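PDB 4LGV: glucose-6-phosphate 1-dehydrogenase from Mycobacterium avium, which probably catalyses the NADP-dependent oxidation of glucose 6-phosphate to 6-phosphogluconolactone, the entry step of the pentose phosphate pathway. Local coordinates for residues V111-A121 with I144-L153; R180-V191 with R428-I437. All coordinates share one frame; numbering follows the deposited sequence.

Interaction 1 of 2, residues V111-A121 with I144-L153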
loop_
_atom_site.group_PDB
_atom_site.type_symbol
_atom_site.label_atom_id
_atom_site.label_comp_id
_atom_site.label_asym_id
_atom_site.label_seq_id
_atom_site.Cartn_x
_atom_site.Cartn_y
_atom_site.Cartn_z
ATOM N N VAL A 111 -20.804 -50.529 27.026
ATOM C CA VAL A 111 -19.689 -50.025 26.209
ATOM C C VAL A 111 -18.333 -50.213 26.837
ATOM O O VAL A 111 -17.339 -50.078 26.152
ATOM C CB VAL A 111 -19.862 -48.528 25.846
ATOM C CG1 VAL A 111 -21.043 -48.357 24.914
ATOM C CG2 VAL A 111 -20.049 -47.673 27.084
ATOM N N THR A 112 -18.281 -50.535 28.126
ATOM C CA THR A 112 -17.009 -50.897 28.767
ATOM C C THR A 112 -16.717 -52.393 28.679
ATOM O O THR A 112 -15.668 -52.811 29.104
ATOM C CB THR A 112 -16.957 -50.468 30.274
ATOM O OG1 THR A 112 -17.999 -51.094 31.025
ATOM C CG2 THR A 112 -17.104 -48.958 30.391
ATOM N N ASP A 113 -17.640 -53.201 28.150
ATOM C CA ASP A 113 -17.447 -54.670 28.078
ATOM C C ASP A 113 -17.034 -55.144 26.676
ATOM O O ASP A 113 -17.696 -54.815 25.670
ATOM C CB ASP A 113 -18.727 -55.422 28.491
ATOM C CG ASP A 113 -18.998 -55.403 30.042
ATOM O OD1 ASP A 113 -18.034 -55.276 30.863
ATOM O OD2 ASP A 113 -20.208 -55.525 30.456
ATOM N N THR A 114 -16.007 -55.978 26.612
ATOM C CA THR A 114 -15.545 -56.514 25.336
ATOM C C THR A 114 -16.594 -57.296 24.532
ATOM O O THR A 114 -16.524 -57.331 23.311
ATOM C CB THR A 114 -14.260 -57.367 25.483
ATOM O OG1 THR A 114 -14.496 -58.434 26.383
ATOM C CG2 THR A 114 -13.078 -56.534 26.019
ATOM N N GLY A 115 -17.527 -57.960 25.200
ATOM C CA GLY A 115 -18.584 -58.716 24.505
ATOM C C GLY A 115 -19.399 -57.898 23.506
ATOM O O GLY A 115 -19.784 -58.378 22.446
ATOM N N LEU A 116 -19.671 -56.641 23.842
ATOM C CA LEU A 116 -20.421 -55.782 22.952
ATOM C C LEU A 116 -19.685 -55.644 21.612
ATOM O O LEU A 116 -20.298 -55.681 20.549
ATOM C CB LEU A 116 -20.615 -54.425 23.604
ATOM C CG LEU A 116 -21.409 -53.370 22.776
ATOM C CD1 LEU A 116 -22.277 -52.507 23.665
ATOM C CD2 LEU A 116 -20.444 -52.440 22.080
ATOM N N TYR A 117 -18.360 -55.527 21.680
ATOM C CA TYR A 117 -17.523 -55.277 20.521
ATOM C C TYR A 117 -17.331 -56.519 19.660
ATOM O O TYR A 117 -17.190 -56.421 18.446
ATOM C CB TYR A 117 -16.212 -54.633 20.980
ATOM C CG TYR A 117 -16.473 -53.306 21.650
ATOM C CD1 TYR A 117 -16.783 -53.236 23.003
ATOM C CD2 TYR A 117 -16.472 -52.121 20.927
ATOM C CE1 TYR A 117 -17.065 -52.037 23.616
ATOM C CE2 TYR A 117 -16.741 -50.904 21.543
ATOM C CZ TYR A 117 -17.033 -50.871 22.888
ATOM O OH TYR A 117 -17.343 -49.693 23.553
ATOM N N SER A 118 -17.291 -57.690 20.288
ATOM C CA SER A 118 -17.308 -58.959 19.554
ATOM C C SER A 118 -18.581 -59.064 18.749
ATOM O O SER A 118 -18.573 -59.488 17.594
ATOM C CB SER A 118 -17.264 -60.173 20.505
ATOM O OG SER A 118 -16.097 -60.120 21.272
ATOM N N GLU A 119 -19.686 -58.738 19.389
ATOM C CA GLU A 119 -20.976 -58.700 18.693
ATOM C C GLU A 119 -21.006 -57.676 17.529
ATOM O O GLU A 119 -21.451 -57.968 16.410
ATOM C CB GLU A 119 -22.062 -58.353 19.705
ATOM C CG GLU A 119 -22.988 -59.490 20.041
ATOM C CD GLU A 119 -24.170 -58.998 20.869
ATOM O OE1 GLU A 119 -23.936 -58.597 22.043
ATOM O OE2 GLU A 119 -25.306 -58.983 20.319
ATOM N N LEU A 120 -20.485 -56.495 17.794
ATOM C CA LEU A 120 -20.350 -55.467 16.761
ATOM C C LEU A 120 -19.495 -55.966 15.614
ATOM O O LEU A 120 -19.755 -55.664 14.459
ATOM C CB LEU A 120 -19.718 -54.224 17.383
ATOM C CG LEU A 120 -19.773 -52.912 16.616
ATOM C CD1 LEU A 120 -21.179 -52.583 16.134
ATOM C CD2 LEU A 120 -19.230 -51.789 17.485
ATOM N N ALA A 121 -18.442 -56.715 15.935
ATOM C CA ALA A 121 -17.496 -57.196 14.905
ATOM C C ALA A 121 -18.172 -58.160 13.950
ATOM O O ALA A 121 -17.776 -58.240 12.811
ATOM C CB ALA A 121 -16.268 -57.845 15.544
ATOM N N ILE A 144 -14.553 -46.478 24.677
ATOM C CA ILE A 144 -15.161 -47.005 23.465
ATOM C C ILE A 144 -14.110 -47.184 22.361
ATOM O O ILE A 144 -14.027 -48.220 21.697
ATOM C CB ILE A 144 -16.278 -46.063 22.965
ATOM C CG1 ILE A 144 -17.467 -46.122 23.909
ATOM C CG2 ILE A 144 -16.718 -46.463 21.560
ATOM C CD1 ILE A 144 -18.486 -45.027 23.716
ATOM N N VAL A 145 -13.321 -46.150 22.143
ATOM C CA VAL A 145 -12.313 -46.160 21.071
ATOM C C VAL A 145 -11.219 -47.206 21.363
ATOM O O VAL A 145 -10.757 -47.935 20.478
ATOM C CB VAL A 145 -11.710 -44.760 20.923
ATOM C CG1 VAL A 145 -10.438 -44.806 20.102
ATOM C CG2 VAL A 145 -12.699 -43.834 20.242
ATOM N N GLU A 146 -10.832 -47.301 22.619
ATOM C CA GLU A 146 -9.864 -48.338 23.046
ATOM C C GLU A 146 -10.432 -49.729 22.837
ATOM O O GLU A 146 -9.722 -50.626 22.425
ATOM C CB GLU A 146 -9.457 -48.121 24.494
ATOM C CG GLU A 146 -8.424 -47.002 24.601
ATOM C CD GLU A 146 -8.296 -46.385 25.983
ATOM O OE1 GLU A 146 -8.999 -46.807 26.918
ATOM O OE2 GLU A 146 -7.493 -45.432 26.109
ATOM N N ASN A 147 -11.725 -49.898 23.078
ATOM C CA ASN A 147 -12.384 -51.175 22.820
ATOM C C ASN A 147 -12.558 -51.477 21.348
ATOM O O ASN A 147 -12.454 -52.637 20.928
ATOM C CB ASN A 147 -13.744 -51.239 23.521
ATOM C CG ASN A 147 -13.650 -51.852 24.924
ATOM O OD1 ASN A 147 -13.418 -53.046 25.067
ATOM N ND2 ASN A 147 -13.720 -51.015 25.949
ATOM N N LEU A 148 -12.806 -50.441 20.547
ATOM C CA LEU A 148 -12.871 -50.633 19.099
ATOM C C LEU A 148 -11.506 -51.089 18.583
ATOM O O LEU A 148 -11.430 -52.030 17.771
ATOM C CB LEU A 148 -13.305 -49.376 18.382
ATOM C CG LEU A 148 -14.753 -49.012 18.654
ATOM C CD1 LEU A 148 -15.020 -47.596 18.184
ATOM C CD2 LEU A 148 -15.675 -49.976 17.952
ATOM N N ALA A 149 -10.451 -50.476 19.106
ATOM C CA ALA A 149 -9.083 -50.901 18.776
ATOM C C ALA A 149 -8.811 -52.380 19.152
ATOM O O ALA A 149 -8.352 -53.149 18.309
ATOM C CB ALA A 149 -8.051 -49.987 19.444
ATOM N N LYS A 150 -9.097 -52.766 20.408
ATOM C CA LYS A 150 -8.817 -54.145 20.878
ATOM C C LYS A 150 -9.531 -55.147 19.995
ATOM O O LYS A 150 -9.011 -56.206 19.713
ATOM C CB LYS A 150 -9.176 -54.353 22.366
ATOM N N ALA A 151 -10.692 -54.773 19.472
ATOM C CA ALA A 151 -11.409 -55.671 18.578
ATOM C C ALA A 151 -11.055 -55.447 17.122
ATOM O O ALA A 151 -11.714 -55.974 16.235
ATOM C CB ALA A 151 -12.904 -55.540 18.799
ATOM N N ASP A 152 -10.020 -54.669 16.859
ATOM C CA ASP A 152 -9.548 -54.468 15.487
ATOM C C ASP A 152 -10.652 -53.920 14.593
ATOM O O ASP A 152 -10.847 -54.397 13.489
ATOM C CB ASP A 152 -8.996 -55.793 14.887
ATOM C CG ASP A 152 -7.780 -55.553 13.932
ATOM O OD1 ASP A 152 -6.797 -54.824 14.264
ATOM O OD2 ASP A 152 -7.823 -56.078 12.804
ATOM N N LEU A 153 -11.338 -52.893 15.045
ATOM C CA LEU A 153 -12.445 -52.300 14.265
ATOM C C LEU A 153 -12.193 -50.876 13.784
ATOM O O LEU A 153 -13.112 -50.214 13.358
ATOM C CB LEU A 153 -13.721 -52.334 15.106
ATOM C CG LEU A 153 -14.377 -53.718 15.291
ATOM C CD1 LEU A 153 -15.558 -53.680 16.260
ATOM C CD2 LEU A 153 -14.808 -54.262 13.930
#

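Interaction 2 of 2, residues R180-V191 with R428-I437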
loop_
_atom_site.group_PDB
_atom_site.type_symbol
_atom_site.label_atom_id
_atom_site.label_comp_id
_atom_site.label_asym_id
_atom_site.label_seq_id
_atom_site.Cartn_x
_atom_site.Cartn_y
_atom_site.Cartn_z
ATOM N N ARG A 180 -5.325 -40.473 20.196
ATOM C CA ARG A 180 -4.230 -40.510 19.217
ATOM C C ARG A 180 -3.324 -41.746 19.399
ATOM O O ARG A 180 -2.603 -42.130 18.496
ATOM C CB ARG A 180 -3.418 -39.222 19.277
ATOM C CG ARG A 180 -4.170 -38.002 18.779
ATOM C CD ARG A 180 -4.346 -37.976 17.243
ATOM N NE ARG A 180 -3.285 -38.716 16.504
ATOM C CZ ARG A 180 -2.083 -38.260 16.153
ATOM N NH1 ARG A 180 -1.704 -37.025 16.410
ATOM N NH2 ARG A 180 -1.249 -39.069 15.532
ATOM N N ALA A 181 -3.405 -42.394 20.549
ATOM C CA ALA A 181 -2.708 -43.647 20.714
ATOM C C ALA A 181 -3.223 -44.699 19.718
ATOM O O ALA A 181 -2.486 -45.588 19.363
ATOM C CB ALA A 181 -2.878 -44.173 22.150
ATOM N N VAL A 182 -4.500 -44.625 19.322
ATOM C CA VAL A 182 -5.057 -45.615 18.389
ATOM C C VAL A 182 -5.611 -45.037 17.070
ATOM O O VAL A 182 -5.933 -45.794 16.158
ATOM C CB VAL A 182 -6.126 -46.485 19.065
ATOM C CG1 VAL A 182 -5.510 -47.405 20.141
ATOM C CG2 VAL A 182 -7.222 -45.644 19.692
ATOM N N LEU A 183 -5.751 -43.715 16.985
ATOM C CA LEU A 183 -6.263 -43.055 15.787
ATOM C C LEU A 183 -5.267 -42.018 15.272
ATOM O O LEU A 183 -4.662 -41.308 16.050
ATOM C CB LEU A 183 -7.576 -42.346 16.096
ATOM C CG LEU A 183 -8.760 -43.235 16.510
ATOM C CD1 LEU A 183 -9.892 -42.413 17.155
ATOM C CD2 LEU A 183 -9.281 -43.996 15.318
ATOM N N ASP A 184 -5.155 -41.913 13.962
ATOM C CA ASP A 184 -4.569 -40.726 13.344
ATOM C C ASP A 184 -5.491 -39.541 13.496
ATOM O O ASP A 184 -6.710 -39.693 13.640
ATOM C CB ASP A 184 -4.309 -40.951 11.847
ATOM C CG ASP A 184 -3.363 -42.125 11.586
ATOM O OD1 ASP A 184 -2.435 -42.340 12.402
ATOM O OD2 ASP A 184 -3.578 -42.837 10.581
ATOM N N GLU A 185 -4.912 -38.356 13.428
ATOM C CA GLU A 185 -5.657 -37.104 13.567
ATOM C C GLU A 185 -6.758 -37.064 12.540
ATOM O O GLU A 185 -7.813 -36.566 12.833
ATOM C CB GLU A 185 -4.725 -35.865 13.400
ATOM C CG GLU A 185 -5.438 -34.491 13.454
ATOM C CD GLU A 185 -6.241 -34.253 14.747
ATOM O OE1 GLU A 185 -5.950 -34.917 15.787
ATOM O OE2 GLU A 185 -7.177 -33.402 14.717
ATOM N N ASP A 186 -6.496 -37.536 11.332
ATOM C CA ASP A 186 -7.477 -37.394 10.264
ATOM C C ASP A 186 -8.641 -38.420 10.402
ATOM O O ASP A 186 -9.565 -38.417 9.612
ATOM C CB ASP A 186 -6.808 -37.459 8.887
ATOM C CG ASP A 186 -6.319 -38.900 8.510
ATOM O OD1 ASP A 186 -6.381 -39.854 9.328
ATOM O OD2 ASP A 186 -5.853 -39.072 7.360
ATOM N N GLN A 187 -8.591 -39.281 11.411
ATOM C CA GLN A 187 -9.722 -40.165 11.706
ATOM C C GLN A 187 -10.583 -39.559 12.812
ATOM O O GLN A 187 -11.622 -40.137 13.168
ATOM C CB GLN A 187 -9.225 -41.543 12.165
ATOM C CG GLN A 187 -8.424 -42.317 11.123
ATOM C CD GLN A 187 -7.953 -43.666 11.693
ATOM O OE1 GLN A 187 -6.910 -43.727 12.363
ATOM N NE2 GLN A 187 -8.704 -44.714 11.456
ATOM N N ILE A 188 -10.113 -38.450 13.404
ATOM C CA ILE A 188 -10.815 -37.844 14.507
ATOM C C ILE A 188 -11.624 -36.620 14.049
ATOM O O ILE A 188 -11.054 -35.662 13.561
ATOM C CB ILE A 188 -9.858 -37.422 15.609
ATOM C CG1 ILE A 188 -9.081 -38.619 16.114
ATOM C CG2 ILE A 188 -10.616 -36.836 16.791
ATOM C CD1 ILE A 188 -7.898 -38.239 16.963
ATOM N N LEU A 189 -12.933 -36.644 14.300
ATOM C CA LEU A 189 -13.830 -35.563 13.951
ATOM C C LEU A 189 -14.526 -35.039 15.202
ATOM O O LEU A 189 -15.393 -35.702 15.804
ATOM C CB LEU A 189 -14.869 -36.066 12.956
ATOM C CG LEU A 189 -14.331 -36.768 11.704
ATOM C CD1 LEU A 189 -15.439 -37.354 10.846
ATOM C CD2 LEU A 189 -13.568 -35.809 10.888
ATOM N N ARG A 190 -14.132 -33.842 15.610
ATOM C CA ARG A 190 -14.661 -33.283 16.844
ATOM C C ARG A 190 -15.893 -32.452 16.505
ATOM O O ARG A 190 -15.765 -31.387 15.926
ATOM C CB ARG A 190 -13.598 -32.457 17.541
ATOM C CG ARG A 190 -12.326 -33.252 17.767
ATOM C CD ARG A 190 -11.249 -32.420 18.435
ATOM N NE ARG A 190 -10.050 -33.219 18.667
ATOM C CZ ARG A 190 -9.129 -33.492 17.737
ATOM N NH1 ARG A 190 -9.203 -33.006 16.489
ATOM N NH2 ARG A 190 -8.102 -34.226 18.069
ATOM N N VAL A 191 -17.079 -32.965 16.849
ATOM C CA VAL A 191 -18.338 -32.394 16.412
ATOM C C VAL A 191 -18.790 -31.268 17.348
ATOM O O VAL A 191 -19.006 -31.475 18.572
ATOM C CB VAL A 191 -19.428 -33.468 16.402
ATOM C CG1 VAL A 191 -20.737 -32.910 15.883
ATOM C CG2 VAL A 191 -19.024 -34.688 15.545
ATOM N N ARG A 428 -13.497 -32.619 6.262
ATOM C CA ARG A 428 -13.055 -32.157 7.575
ATOM C C ARG A 428 -12.982 -30.632 7.790
ATOM O O ARG A 428 -12.435 -30.184 8.778
ATOM C CB ARG A 428 -11.680 -32.752 7.889
ATOM C CG ARG A 428 -11.673 -34.290 7.969
ATOM C CD ARG A 428 -10.241 -34.822 7.682
ATOM N NE ARG A 428 -9.346 -34.418 8.763
ATOM C CZ ARG A 428 -8.051 -34.126 8.646
ATOM N NH1 ARG A 428 -7.434 -34.167 7.456
ATOM N NH2 ARG A 428 -7.365 -33.795 9.749
ATOM N N GLN A 429 -13.514 -29.868 6.856
ATOM C CA GLN A 429 -13.414 -28.412 6.937
ATOM C C GLN A 429 -14.102 -27.804 8.165
ATOM O O GLN A 429 -13.689 -26.778 8.671
ATOM C CB GLN A 429 -13.903 -27.766 5.625
ATOM C CG GLN A 429 -15.330 -27.296 5.522
ATOM C CD GLN A 429 -15.729 -26.868 4.094
ATOM O OE1 GLN A 429 -14.896 -26.421 3.312
ATOM N NE2 GLN A 429 -17.017 -27.011 3.768
ATOM N N LEU A 430 -15.160 -28.454 8.611
ATOM C CA LEU A 430 -15.961 -27.977 9.718
ATOM C C LEU A 430 -15.616 -28.621 11.058
ATOM O O LEU A 430 -16.317 -28.445 12.011
ATOM C CB LEU A 430 -17.429 -28.226 9.430
ATOM C CG LEU A 430 -17.973 -27.642 8.117
ATOM C CD1 LEU A 430 -19.357 -28.185 7.863
ATOM C CD2 LEU A 430 -17.976 -26.111 8.192
ATOM N N PHE A 431 -14.486 -29.312 11.115
ATOM C CA PHE A 431 -14.054 -30.005 12.302
ATOM C C PHE A 431 -12.656 -29.525 12.695
ATOM O O PHE A 431 -11.696 -29.719 11.985
ATOM C CB PHE A 431 -14.066 -31.495 12.054
ATOM C CG PHE A 431 -15.440 -32.045 11.701
ATOM C CD1 PHE A 431 -16.356 -32.313 12.688
ATOM C CD2 PHE A 431 -15.800 -32.271 10.387
ATOM C CE1 PHE A 431 -17.610 -32.784 12.374
ATOM C CE2 PHE A 431 -17.055 -32.757 10.065
ATOM C CZ PHE A 431 -17.948 -33.028 11.053
ATOM N N ALA A 432 -12.569 -28.900 13.856
ATOM C CA ALA A 432 -11.339 -28.335 14.322
ATOM C C ALA A 432 -10.268 -29.410 14.488
ATOM O O ALA A 432 -10.522 -30.540 14.924
ATOM C CB ALA A 432 -11.597 -27.600 15.646
ATOM N N ARG A 433 -9.060 -29.038 14.140
ATOM C CA ARG A 433 -7.924 -29.928 14.203
ATOM C C ARG A 433 -7.215 -29.722 15.536
ATOM O O ARG A 433 -7.331 -28.665 16.171
ATOM C CB ARG A 433 -6.986 -29.647 13.038
ATOM C CG ARG A 433 -5.966 -30.735 12.755
ATOM C CD ARG A 433 -5.153 -30.471 11.492
ATOM N NE ARG A 433 -4.285 -29.287 11.623
ATOM C CZ ARG A 433 -3.579 -28.730 10.622
ATOM N NH1 ARG A 433 -3.600 -29.250 9.386
ATOM N NH2 ARG A 433 -2.837 -27.659 10.845
ATOM N N GLU A 434 -6.502 -30.750 15.959
ATOM C CA GLU A 434 -5.883 -30.822 17.276
ATOM C C GLU A 434 -5.028 -29.604 17.647
ATOM O O GLU A 434 -5.111 -29.072 18.762
ATOM C CB GLU A 434 -5.119 -32.149 17.304
ATOM C CG GLU A 434 -3.946 -32.361 18.235
ATOM C CD GLU A 434 -3.075 -33.609 17.798
ATOM O OE1 GLU A 434 -1.883 -33.447 17.469
ATOM O OE2 GLU A 434 -3.560 -34.769 17.760
ATOM N N ASP A 435 -4.191 -29.170 16.723
ATOM C CA ASP A 435 -3.292 -28.044 17.002
ATOM C C ASP A 435 -4.124 -26.767 17.312
ATOM O O ASP A 435 -3.813 -26.044 18.229
ATOM C CB ASP A 435 -2.297 -27.833 15.858
ATOM C CG ASP A 435 -2.979 -27.653 14.464
ATOM O OD1 ASP A 435 -4.205 -27.868 14.261
ATOM O OD2 ASP A 435 -2.258 -27.328 13.536
ATOM N N ALA A 436 -5.208 -26.549 16.591
ATOM C CA ALA A 436 -6.070 -25.395 16.864
ATOM C C ALA A 436 -6.780 -25.521 18.214
ATOM O O ALA A 436 -6.908 -24.567 18.975
ATOM C CB ALA A 436 -7.088 -25.245 15.758
ATOM N N ILE A 437 -7.225 -26.722 18.517
ATOM C CA ILE A 437 -7.856 -26.958 19.786
ATOM C C ILE A 437 -6.905 -26.534 20.925
ATOM O O ILE A 437 -7.299 -25.804 21.831
ATOM C CB ILE A 437 -8.309 -28.436 19.883
ATOM C CG1 ILE A 437 -9.331 -28.778 18.765
ATOM C CG2 ILE A 437 -8.600 -28.819 21.337
ATOM C CD1 ILE A 437 -10.762 -28.892 19.179
HETATM O O HOH W 1 -8.973 -33.823 12.648
HETATM O O HOH W 2 -11.775 -32.649 14.531
HETATM O O HOH W 3 -17.399 -29.341 14.376
HETATM O O HOH W 4 -14.878 -28.912 16.011
#

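Interaction 1 of 2, residues V111-A121 with I144-L153
Tyr117 of helix 114-123 lies with its ring against Asn147 of helix 141-150, where two helices of the Rossmann-type coenzyme domain pack on the same parallel sheet. The axes of the segments 114-121 and 144-150 come within 9.5 Å and cross at -55°, close enough for one aromatic side chain to bridge them. The Tyr117 side chain sets out toward segment 144-153, and its CB meets Ala151 CB, just past the end of the helix, at 4.1 Å; this small residue lets the backbones come close. With CG anti to the carbonyl carbon, chi1 -62° carries the ring across the side chains of Asn147 and Leu148. One face takes Asn147 CB in a CH-pi contact, 3.4 Å from the ring centroid of Tyr117 and almost over its centre; Leu116 CD2 covers the opposite face, and the ring is sandwiched, which restricts its rotation. The Asn147 amide, only 14° from the ring plane, lies over the CD1-CE1 side of Tyr117, while its ND2 is bonded to Pro143 O in its own helix. At the ring's edge, in plane, Leu148 CD2 stands 3.8 Å from Tyr117 CD2. Farther out, the hydroxyl sits among the apolar atoms of Ile144, yet donates a 2.6 Å bond from Tyr117 OH to Val111 O, in the carbonyl plane and on a lone pair. A tyrosine suits this place because its ring packs among apolar carbons while its end ties helix 114-123 to the loop before it. Flanking the ring, Val111 packs on Ile144, and both also touch Phe36 of the central strand 32-36. At the other end, a Schellman motif closes helix 141-150 and brings Leu153 CD2 to 4.2 Å from Ala121 CB.

Interaction 2 of 2, residues R180-V191 with R428-I437
Arg180 reaches Glu434 at the start of helix 434-449, where the last strand of the coenzyme domain's parallel sheet, 188-191, meets the C-terminal domain. Bent at chi2 and chi3, the Arg180 chain forms a salt bridge, with a nearly straight hydrogen bond from NH1 to the syn lone pair of Glu434 OE2 (3.2 Å) and the two planar groups nearly coplanar; Asn176 ND2 also binds this oxygen. Glu185 follows, and its OE2 accepts the backbone N of Glu434 at 3.0 Å from above the carboxylate plane. Its OE1 lies only 3.1 Å from Glu434 OE2, a meeting of like charges probably offset by Arg180 and Arg190. Asp186 lays CB over the face of the Arg428 guanidinium, whose NH1 pairs with Asp274. Leu189, apolar to suit a buried strand, puts CB over one face of the Phe431 ring, offset toward the rim, and packs CD2 on the aliphatic Arg428 CG. Arg190, extended from CG to NE, is long enough to grip both oxygens of Glu185 end-on and fix that carboxylate, while its NH1 also bonds Ala432 O. One water joins Arg190 N to Ile188 O; another links Arg190 O to Ala432 N. Val191 runs alongside Phe431 in the same direction, its CG2 4.0 Å from Phe431 CE1.

How the interactions relate
Interactions 1 and 2 have centres about 21 Å apart and lie on the same side of the chain's centre. They touch through the side of helix 141-150 turned away from helix 114-123: Ala149 CB is 3.7 Å from Val182 CG1, and Val145 CG1 is 3.8 Å from Leu183 CD1. The helix therefore faces helix 114-123 in interaction 1 and the loop leading to strand 188-191 in interaction 2. Interaction 1 is packing within the coenzyme domain, mainly apolar, whereas interaction 2 joins that domain to the C-terminal one through charges, waters and the packing of Leu189 and Val191 on Phe431. In this family the active site lies between the two domains, the boundary that interaction 2 crosses.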